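Local coordinates for NH(3)-dependent NAD(+) synthetase (Francisella tularensis subsp. holarctica LVS, PDB 3FIU), which belongs to the NAD synthase family of the HUP clan and, as an alpha/beta protein with a parallel sheet, binds adenosine monophosphate, pyrophosphate and magnesium ions, at residues Pro9-Tyr12 and Ser13-Val17; Asp22-Asn26 and Tyr27-Gly31; Leu75-Ile78 and Glu79-Asn82. All coordinates share one frame; numbering follows the deposited sequence.

Contact 1 of 3, residues Pro9-Tyr12 and Ser13-Val17; sequences PKEY and SQKLV
Tyr12 and Leu16, one turn apart on helix 9-25, make the tight side of this contact: Tyr12 CE2 lies 3.3 Å from Leu16 CD2. With CG anti to the backbone N (chi1 -159°), the ring stands out from the helix with its CD2-CE2 side beside Leu16 CD2. Leu16 meets it slantwise with that single methyl. A large aromatic residue suits this place because it also meets the ring of Phe7, while Phe249 of the second subunit comes edge-to-face with it. Tyr12 OH is hydrogen-bonded to the terminal carboxylate of that same Phe249. On another flank the small Ser13 packs against Leu48 and Tyr180, and its amide bonds to Pro9 O at 2.9 Å. Leu16 N reaches Tyr12 O at the same length.

The solvent side is looser. Glu11 and Lys15 run side by side in the same direction, yet Glu11 OE1 stays 4.1 Å from Lys15 NZ, beyond a salt bridge. Lys15 also packs on Phe249 of the second subunit, so it borders the interface. The end of Gln14 leads away from residues 9-12, and its NE2 bonds to Asn18 OD1 one turn on. Long polar chains suit this exposed surface, where their ends can meet water. The chemistry thus implies a helix held by its backbone bonds, with the apolar and aromatic flank serving the subunit interface and the Glu11-Lys15 pair probably adding only modest electrostatic attraction.

Contact 2 of 3, residues Asp22-Asn26 and Tyr27-Gly31; sequences DSCMN and YPAEG
Cys24 O takes two backbone N-H groups as the chain leaves helix 9-25: Tyr27 N at 3.1 Å and Ala29 N at 2.9 Å. They approach from opposite faces of the carbonyl plane. Tyr27 N sits well above it, 70° out, whereas Ala29 N is only modestly tilted. Two bonds thus grip the oxygen, one from each face, where residues 27-29 pass the end of the helix.

The Cys24 side chain adds van der Waals contacts to the turn. Its SG is anti to the backbone N (chi1 -179°); this places SG beside residues 29-31, 3.9 Å from Ala29 CB and 3.5 Å from Gly31 N. A compact sulfur and a methyl group suit such close quarters.

The cis peptide bond between Tyr27 and Pro28, which proline accepts readily, probably helps to position these groups by turning the chain sharply. Pro28 CA also makes a C-H...O contact of 3.5 Å with Met25 O. Farther out, the Tyr27 ring stacks on His239 of the second subunit, while Ser23 OG bonds to Trp19 O within the helix.

The turn thus joins helix 9-25 to strand 31-35; Cys24, Tyr27 and Ala29 touch Ile138 of strand 137-139, and Gly31 pairs by backbone hydrogen bonding with that same residue.

Contact 3 of 3, residues Leu75-Ile78 and Glu79-Asn82; sequences LELI and EMLN
Leu81 CD2 rests 3.5 Å from Leu77 CG in helix 68-81, the helical crossover of a beta-alpha-beta unit that links the parallel strands 56-60 and 84-87. This touch, with the two side chains crossing at a slant, is the apolar part of the contact. Leu77 has CG anti to its backbone N (chi1 -176°), which brings its branch point forward to the Leu81 methyl. Both face helix 40-51, Leu77 on Ala43 and Ser47, Leu81 on Val50, so branched aliphatic chains suit this flank. Ile78 and Leu75 look instead onto the sheet, at Ile60 and His85.

Backbone hydrogen bonds follow the helical i to i+4 pattern. Glu79 N reaches Leu75 O at 2.9 Å. Met80 N bonds to Glu76 O at 3.1 Å, and Leu81 N to Leu77 O at 2.9 Å. The last, from Asn82 N to Ile78 O, is bent and weak. Asn82 has already left helical geometry with a positive phi of 61°, a conformation asparagine tolerates better than most residues.

The polar side chains keep to the exposed flank. Glu76 and Glu79 are like charges, but their carboxylates are not in contact, so repulsion is probably slight. Glu79, with CG beside its backbone N (chi1 -74°) and the chain extended beyond it, runs alongside the preceding turn, with CG 3.4 Å from Leu75 O and OE1 3.8 Å from Glu76 CA.

Each contact is partly buried, mixing a packed face with a solvent face. Contacts 1 and 2 share helix 9-25, near its start and at its end, with centres about 18 Å apart, and both reach the second subunit through a tyrosine. Contact 3 lies on helix 68-81, untouched by the other chain; there the side chains of Leu77 and Ile78 are each about 9 Å from a bound ligand, pyrophosphate and adenosine monophosphate respectively. The chemistry follows the place: aromatic packing at the interface in contact 1, a doubly used carbonyl and a cis proline where contact 2 turns into the sheet, and aliphatic packing against both the sheet and helix 40-51 in contact 3.

Contact 1 of 3, residues Pro9-Tyr12 and Ser13-Val17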
ATOM      1  N   PRO A   9     -20.169 -20.410  14.064  1.00 33.78           N
ATOM      2  CA  PRO A   9     -18.811 -20.154  14.539  1.00 31.83           C
ATOM      3  C   PRO A   9     -17.849 -21.334  14.406  1.00 31.69           C
ATOM      4  O   PRO A   9     -16.758 -21.168  13.857  1.00 28.56           O
ATOM      5  CB  PRO A   9     -19.024 -19.753  16.006  1.00 32.84           C
ATOM      6  CG  PRO A   9     -20.336 -19.087  15.998  1.00 32.63           C
ATOM      7  CD  PRO A   9     -21.171 -19.885  15.017  1.00 33.78           C
ATOM      8  N   LYS A  10     -18.259 -22.517  14.860  1.00 30.53           N
ATOM      9  CA  LYS A  10     -17.396 -23.687  14.800  1.00 32.29           C
ATOM     10  C   LYS A  10     -17.006 -24.053  13.372  1.00 32.48           C
ATOM     11  O   LYS A  10     -15.842 -24.305  13.072  1.00 32.15           O
ATOM     12  CB  LYS A  10     -18.053 -24.905  15.486  1.00 33.37           C
ATOM     13  CG  LYS A  10     -17.155 -26.132  15.496  1.00 38.03           C
ATOM     14  CD  LYS A  10     -17.802 -27.391  16.090  1.00 41.49           C
ATOM     15  CE  LYS A  10     -16.759 -28.504  16.097  1.00 43.89           C
ATOM     16  NZ  LYS A  10     -17.127 -29.714  16.875  1.00 51.49           N
ATOM     17  N   GLU A  11     -18.003 -24.109  12.505  1.00 32.46           N
ATOM     18  CA  GLU A  11     -17.795 -24.628  11.170  1.00 33.73           C
ATOM     19  C   GLU A  11     -16.995 -23.638  10.338  1.00 31.20           C
ATOM     20  O   GLU A  11     -16.030 -24.029   9.683  1.00 30.93           O
ATOM     21  CB  GLU A  11     -19.142 -24.991  10.529  1.00 34.88           C
ATOM     22  CG  GLU A  11     -19.911 -26.009  11.392  1.00 43.03           C
ATOM     23  CD  GLU A  11     -20.797 -26.955  10.593  1.00 56.87           C
ATOM     24  OE1 GLU A  11     -20.700 -26.983   9.338  1.00 62.43           O
ATOM     25  OE2 GLU A  11     -21.592 -27.689  11.234  1.00 62.05           O
ATOM     26  N   TYR A  12     -17.392 -22.368  10.407  1.00 29.52           N
ATOM     27  CA  TYR A  12     -16.720 -21.282   9.692  1.00 30.81           C
ATOM     28  C   TYR A  12     -15.282 -21.123  10.167  1.00 30.51           C
ATOM     29  O   TYR A  12     -14.374 -21.001   9.358  1.00 32.51           O
ATOM     30  CB  TYR A  12     -17.475 -19.948   9.831  1.00 29.67           C
ATOM     31  CG  TYR A  12     -17.111 -18.967   8.737  1.00 31.37           C
ATOM     32  CD1 TYR A  12     -17.768 -19.001   7.502  1.00 32.41           C
ATOM     33  CD2 TYR A  12     -16.077 -18.033   8.905  1.00 33.52           C
ATOM     34  CE1 TYR A  12     -17.421 -18.121   6.464  1.00 34.77           C
ATOM     35  CE2 TYR A  12     -15.720 -17.138   7.860  1.00 29.30           C
ATOM     36  CZ  TYR A  12     -16.395 -17.192   6.651  1.00 35.60           C
ATOM     37  OH  TYR A  12     -16.068 -16.329   5.627  1.00 33.37           O
ATOM     38  N   SER A  13     -15.081 -21.118  11.477  1.00 29.69           N
ATOM     39  CA  SER A  13     -13.755 -21.081  12.034  1.00 30.33           C
ATOM     40  C   SER A  13     -12.839 -22.133  11.405  1.00 29.96           C
ATOM     41  O   SER A  13     -11.732 -21.813  10.974  1.00 29.34           O
ATOM     42  CB  SER A  13     -13.818 -21.247  13.551  1.00 31.75           C
ATOM     43  OG  SER A  13     -12.559 -20.994  14.117  1.00 36.66           O
ATOM     44  N   GLN A  14     -13.302 -23.383  11.322  1.00 30.35           N
ATOM     45  CA  GLN A  14     -12.480 -24.447  10.765  1.00 30.19           C
ATOM     46  C   GLN A  14     -12.208 -24.237   9.280  1.00 29.95           C
ATOM     47  O   GLN A  14     -11.104 -24.520   8.809  1.00 29.82           O
ATOM     48  CB  GLN A  14     -13.096 -25.833  10.999  1.00 31.62           C
ATOM     49  CG  GLN A  14     -12.149 -26.978  10.648  1.00 34.62           C
ATOM     50  CD  GLN A  14     -10.817 -26.865  11.387  1.00 40.22           C
ATOM     51  OE1 GLN A  14     -10.784 -26.857  12.621  1.00 45.39           O
ATOM     52  NE2 GLN A  14      -9.717 -26.750  10.637  1.00 36.49           N
ATOM     53  N   LYS A  15     -13.204 -23.732   8.556  1.00 30.43           N
ATOM     54  CA  LYS A  15     -13.020 -23.439   7.130  1.00 30.81           C
ATOM     55  C   LYS A  15     -11.958 -22.370   6.922  1.00 30.06           C
ATOM     56  O   LYS A  15     -11.091 -22.511   6.075  1.00 28.43           O
ATOM     57  CB  LYS A  15     -14.327 -23.042   6.473  1.00 31.33           C
ATOM     58  CG  LYS A  15     -15.177 -24.242   6.062  1.00 35.75           C
ATOM     59  CD  LYS A  15     -16.621 -23.845   5.821  1.00 39.92           C
ATOM     60  CE  LYS A  15     -17.458 -25.094   5.541  1.00 46.71           C
ATOM     61  NZ  LYS A  15     -18.775 -25.112   6.238  1.00 49.79           N
ATOM     62  N   LEU A  16     -12.016 -21.321   7.738  1.00 29.48           N
ATOM     63  CA  LEU A  16     -11.070 -20.221   7.662  1.00 28.92           C
ATOM     64  C   LEU A  16      -9.650 -20.668   7.998  1.00 28.15           C
ATOM     65  O   LEU A  16      -8.689 -20.305   7.306  1.00 27.45           O
ATOM     66  CB  LEU A  16     -11.542 -19.124   8.606  1.00 29.49           C
ATOM     67  CG  LEU A  16     -11.539 -17.689   8.108  1.00 34.92           C
ATOM     68  CD1 LEU A  16     -11.744 -17.586   6.583  1.00 28.97           C
ATOM     69  CD2 LEU A  16     -12.572 -16.899   8.896  1.00 34.28           C
ATOM     70  N   VAL A  17      -9.521 -21.490   9.045  1.00 28.64           N
ATOM     71  CA  VAL A  17      -8.224 -22.041   9.455  1.00 27.95           C
ATOM     72  C   VAL A  17      -7.607 -22.897   8.328  1.00 29.44           C
ATOM     73  O   VAL A  17      -6.410 -22.784   8.024  1.00 30.41           O
ATOM     74  CB  VAL A  17      -8.334 -22.863  10.791  1.00 27.11           C
ATOM     75  CG1 VAL A  17      -7.031 -23.566  11.091  1.00 29.27           C
ATOM     76  CG2 VAL A  17      -8.707 -21.943  11.977  1.00 24.72           C
TER

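Contact 2 of 3, residues Asp22-Asn26 and Tyr27-Gly31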
ATOM      1  N   ASP A  22      -3.788 -23.478   3.843  1.00 28.67           N
ATOM      2  CA  ASP A  22      -3.570 -23.803   2.437  1.00 30.96           C
ATOM      3  C   ASP A  22      -3.052 -22.580   1.685  1.00 29.83           C
ATOM      4  O   ASP A  22      -2.113 -22.689   0.909  1.00 31.84           O
ATOM      5  CB  ASP A  22      -4.870 -24.276   1.760  1.00 32.55           C
ATOM      6  CG  ASP A  22      -5.350 -25.663   2.237  1.00 39.06           C
ATOM      7  OD1 ASP A  22      -6.502 -26.028   1.893  1.00 44.49           O
ATOM      8  OD2 ASP A  22      -4.601 -26.394   2.931  1.00 43.31           O
ATOM      9  N   SER A  23      -3.676 -21.427   1.911  1.00 28.77           N
ATOM     10  CA  SER A  23      -3.262 -20.196   1.261  1.00 28.06           C
ATOM     11  C   SER A  23      -1.801 -19.872   1.558  1.00 28.57           C
ATOM     12  O   SER A  23      -1.058 -19.504   0.659  1.00 28.87           O
ATOM     13  CB  SER A  23      -4.181 -19.033   1.660  1.00 27.91           C
ATOM     14  OG  SER A  23      -5.480 -19.236   1.116  1.00 27.87           O
ATOM     15  N   CYS A  24      -1.391 -20.050   2.810  1.00 29.10           N
ATOM     16  CA  CYS A  24      -0.026 -19.737   3.245  1.00 31.02           C
ATOM     17  C   CYS A  24       0.996 -20.724   2.681  1.00 33.12           C
ATOM     18  O   CYS A  24       2.007 -20.317   2.092  1.00 32.47           O
ATOM     19  CB  CYS A  24       0.039 -19.685   4.766  1.00 29.36           C
ATOM     20  SG  CYS A  24       1.626 -19.285   5.453  1.00 28.00           S
ATOM     21  N   MET A  25       0.718 -22.015   2.849  1.00 35.37           N
ATOM     22  CA  MET A  25       1.491 -23.080   2.201  1.00 38.15           C
ATOM     23  C   MET A  25       1.698 -22.801   0.709  1.00 38.13           C
ATOM     24  O   MET A  25       2.835 -22.829   0.221  1.00 40.77           O
ATOM     25  CB  MET A  25       0.784 -24.433   2.372  1.00 39.66           C
ATOM     26  CG  MET A  25       0.797 -24.977   3.788  1.00 46.53           C
ATOM     27  SD  MET A  25       2.483 -25.149   4.390  1.00 61.11           S
ATOM     28  CE  MET A  25       3.071 -26.474   3.317  1.00 61.71           C
ATOM     29  N   ASN A  26       0.604 -22.514  -0.001  1.00 36.60           N
ATOM     30  CA  ASN A  26       0.645 -22.319  -1.449  1.00 36.42           C
ATOM     31  C   ASN A  26       1.187 -20.966  -1.901  1.00 34.15           C
ATOM     32  O   ASN A  26       1.355 -20.742  -3.098  1.00 33.29           O
ATOM     33  CB  ASN A  26      -0.740 -22.526  -2.079  1.00 37.56           C
ATOM     34  CG  ASN A  26      -1.238 -23.966  -1.962  1.00 44.40           C
ATOM     35  OD1 ASN A  26      -2.455 -24.216  -1.977  1.00 47.69           O
ATOM     36  ND2 ASN A  26      -0.300 -24.921  -1.844  1.00 45.91           N
ATOM     37  N   TYR A  27       1.459 -20.069  -0.954  1.00 31.44           N
ATOM     38  CA  TYR A  27       1.786 -18.683  -1.301  1.00 28.94           C
ATOM     39  C   TYR A  27       3.039 -18.546  -2.174  1.00 30.15           C
ATOM     40  O   TYR A  27       2.986 -17.884  -3.198  1.00 30.51           O
ATOM     41  CB  TYR A  27       1.892 -17.808  -0.059  1.00 26.01           C
ATOM     42  CG  TYR A  27       1.731 -16.329  -0.343  1.00 25.51           C
ATOM     43  CD1 TYR A  27       0.466 -15.769  -0.471  1.00 23.38           C
ATOM     44  CD2 TYR A  27       2.854 -15.484  -0.456  1.00 27.86           C
ATOM     45  CE1 TYR A  27       0.296 -14.398  -0.703  1.00 26.22           C
ATOM     46  CE2 TYR A  27       2.693 -14.103  -0.688  1.00 27.92           C
ATOM     47  CZ  TYR A  27       1.406 -13.577  -0.803  1.00 24.61           C
ATOM     48  OH  TYR A  27       1.224 -12.227  -1.036  1.00 25.63           O
ATOM     49  N   PRO A  28       4.171 -19.165  -1.783  1.00 31.19           N
ATOM     50  CA  PRO A  28       4.546 -19.904  -0.574  1.00 29.36           C
ATOM     51  C   PRO A  28       5.084 -19.019   0.538  1.00 29.05           C
ATOM     52  O   PRO A  28       5.770 -18.029   0.264  1.00 26.67           O
ATOM     53  CB  PRO A  28       5.682 -20.795  -1.068  1.00 29.88           C
ATOM     54  CG  PRO A  28       6.367 -19.946  -2.079  1.00 31.21           C
ATOM     55  CD  PRO A  28       5.262 -19.189  -2.782  1.00 30.25           C
ATOM     56  N   ALA A  29       4.792 -19.397   1.786  1.00 26.69           N
ATOM     57  CA  ALA A  29       5.319 -18.701   2.968  1.00 26.55           C
ATOM     58  C   ALA A  29       5.398 -19.686   4.133  1.00 26.49           C
ATOM     59  O   ALA A  29       4.775 -20.740   4.083  1.00 27.34           O
ATOM     60  CB  ALA A  29       4.413 -17.500   3.357  1.00 26.03           C
ATOM     61  N   GLU A  30       6.128 -19.328   5.185  1.00 25.04           N
ATOM     62  CA  GLU A  30       6.262 -20.218   6.337  1.00 27.32           C
ATOM     63  C   GLU A  30       5.144 -19.993   7.392  1.00 27.22           C
ATOM     64  O   GLU A  30       4.835 -20.887   8.197  1.00 26.94           O
ATOM     65  CB  GLU A  30       7.668 -20.079   6.941  1.00 28.93           C
ATOM     66  CG  GLU A  30       8.780 -20.627   6.023  1.00 37.85           C
ATOM     67  CD  GLU A  30      10.185 -20.167   6.419  1.00 45.55           C
ATOM     68  OE1 GLU A  30      10.461 -19.965   7.632  1.00 49.95           O
ATOM     69  OE2 GLU A  30      11.022 -20.013   5.500  1.00 50.76           O
ATOM     70  N   GLY A  31       4.503 -18.820   7.362  1.00 24.25           N
ATOM     71  CA  GLY A  31       3.543 -18.451   8.407  1.00 22.57           C
ATOM     72  C   GLY A  31       3.047 -17.021   8.257  1.00 21.67           C
ATOM     73  O   GLY A  31       3.042 -16.453   7.136  1.00 19.58           O
TER

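Contact 3 of 3, residues Leu75-Ile78 and Glu79-Asn82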
ATOM      1  N   LEU A  75      -1.448  -7.777  24.626  1.00 17.04           N
ATOM      2  CA  LEU A  75      -0.450  -8.579  25.343  1.00 17.66           C
ATOM      3  C   LEU A  75      -1.105  -9.753  26.035  1.00 17.25           C
ATOM      4  O   LEU A  75      -0.592 -10.865  25.986  1.00 17.90           O
ATOM      5  CB  LEU A  75       0.295  -7.732  26.377  1.00 18.01           C
ATOM      6  CG  LEU A  75       1.538  -6.990  25.899  1.00 24.36           C
ATOM      7  CD1 LEU A  75       2.087  -6.051  27.002  1.00 25.88           C
ATOM      8  CD2 LEU A  75       2.588  -8.005  25.426  1.00 27.64           C
ATOM      9  N   GLU A  76      -2.249  -9.502  26.664  1.00 16.38           N
ATOM     10  CA  GLU A  76      -2.995 -10.586  27.291  1.00 16.50           C
ATOM     11  C   GLU A  76      -3.318 -11.713  26.288  1.00 16.33           C
ATOM     12  O   GLU A  76      -3.093 -12.901  26.580  1.00 13.59           O
ATOM     13  CB  GLU A  76      -4.268 -10.080  27.962  1.00 16.95           C
ATOM     14  CG  GLU A  76      -4.949 -11.232  28.719  1.00 19.21           C
ATOM     15  CD  GLU A  76      -6.147 -10.804  29.519  1.00 21.46           C
ATOM     16  OE1 GLU A  76      -6.145  -9.654  30.025  1.00 23.41           O
ATOM     17  OE2 GLU A  76      -7.086 -11.614  29.639  1.00 19.39           O
ATOM     18  N   LEU A  77      -3.846 -11.349  25.121  1.00 16.56           N
ATOM     19  CA  LEU A  77      -4.080 -12.334  24.052  1.00 17.45           C
ATOM     20  C   LEU A  77      -2.833 -13.100  23.596  1.00 18.71           C
ATOM     21  O   LEU A  77      -2.864 -14.331  23.477  1.00 19.71           O
ATOM     22  CB  LEU A  77      -4.767 -11.674  22.853  1.00 18.13           C
ATOM     23  CG  LEU A  77      -5.137 -12.638  21.716  1.00 21.58           C
ATOM     24  CD1 LEU A  77      -6.225 -13.650  22.163  1.00 23.53           C
ATOM     25  CD2 LEU A  77      -5.562 -11.811  20.498  1.00 21.74           C
ATOM     26  N   ILE A  78      -1.739 -12.371  23.366  1.00 19.44           N
ATOM     27  CA  ILE A  78      -0.457 -12.972  23.011  1.00 19.69           C
ATOM     28  C   ILE A  78      -0.018 -14.022  24.069  1.00 20.16           C
ATOM     29  O   ILE A  78       0.421 -15.120  23.706  1.00 20.11           O
ATOM     30  CB  ILE A  78       0.594 -11.867  22.821  1.00 21.12           C
ATOM     31  CG1 ILE A  78       0.403 -11.147  21.461  1.00 17.65           C
ATOM     32  CG2 ILE A  78       2.035 -12.394  22.998  1.00 22.45           C
ATOM     33  CD1 ILE A  78       1.137  -9.785  21.408  1.00 19.09           C
ATOM     34  N   GLU A  79      -0.121 -13.669  25.352  1.00 18.67           N
ATOM     35  CA  GLU A  79       0.216 -14.594  26.453  1.00 19.06           C
ATOM     36  C   GLU A  79      -0.617 -15.874  26.365  1.00 20.92           C
ATOM     37  O   GLU A  79      -0.097 -16.988  26.520  1.00 19.92           O
ATOM     38  CB  GLU A  79       0.045 -13.905  27.819  1.00 20.27           C
ATOM     39  CG  GLU A  79       1.178 -12.875  28.124  1.00 26.15           C
ATOM     40  CD  GLU A  79       0.768 -11.721  29.054  1.00 33.79           C
ATOM     41  OE1 GLU A  79      -0.309 -11.781  29.680  1.00 35.98           O
ATOM     42  OE2 GLU A  79       1.545 -10.736  29.158  1.00 39.36           O
ATOM     43  N   MET A  80      -1.915 -15.706  26.118  1.00 20.34           N
ATOM     44  CA  MET A  80      -2.839 -16.840  26.005  1.00 23.11           C
ATOM     45  C   MET A  80      -2.503 -17.759  24.815  1.00 23.80           C
ATOM     46  O   MET A  80      -2.623 -18.999  24.895  1.00 24.29           O
ATOM     47  CB  MET A  80      -4.269 -16.299  25.882  1.00 22.28           C
ATOM     48  CG  MET A  80      -5.331 -17.360  25.676  1.00 30.12           C
ATOM     49  SD  MET A  80      -6.983 -16.625  25.511  1.00 28.67           S
ATOM     50  CE  MET A  80      -7.461 -17.444  24.001  1.00 30.55           C
ATOM     51  N   LEU A  81      -2.103 -17.133  23.713  1.00 23.24           N
ATOM     52  CA  LEU A  81      -1.810 -17.821  22.463  1.00 23.68           C
ATOM     53  C   LEU A  81      -0.404 -18.376  22.420  1.00 24.24           C
ATOM     54  O   LEU A  81      -0.107 -19.221  21.575  1.00 25.50           O
ATOM     55  CB  LEU A  81      -1.967 -16.839  21.310  1.00 22.91           C
ATOM     56  CG  LEU A  81      -3.255 -16.778  20.471  1.00 30.34           C
ATOM     57  CD1 LEU A  81      -4.460 -17.538  21.064  1.00 28.74           C
ATOM     58  CD2 LEU A  81      -3.595 -15.346  20.046  1.00 23.29           C
ATOM     59  N   ASN A  82       0.461 -17.856  23.287  1.00 23.07           N
ATOM     60  CA  ASN A  82       1.851 -18.296  23.392  1.00 25.30           C
ATOM     61  C   ASN A  82       2.592 -18.067  22.086  1.00 25.26           C
ATOM     62  O   ASN A  82       3.231 -18.977  21.562  1.00 25.52           O
ATOM     63  CB  ASN A  82       1.942 -19.771  23.813  1.00 25.59           C
ATOM     64  CG  ASN A  82       1.616 -19.979  25.273  1.00 31.50           C
ATOM     65  OD1 ASN A  82       2.439 -19.725  26.131  1.00 40.01           O
ATOM     66  ND2 ASN A  82       0.393 -20.397  25.558  1.00 40.76           N
TER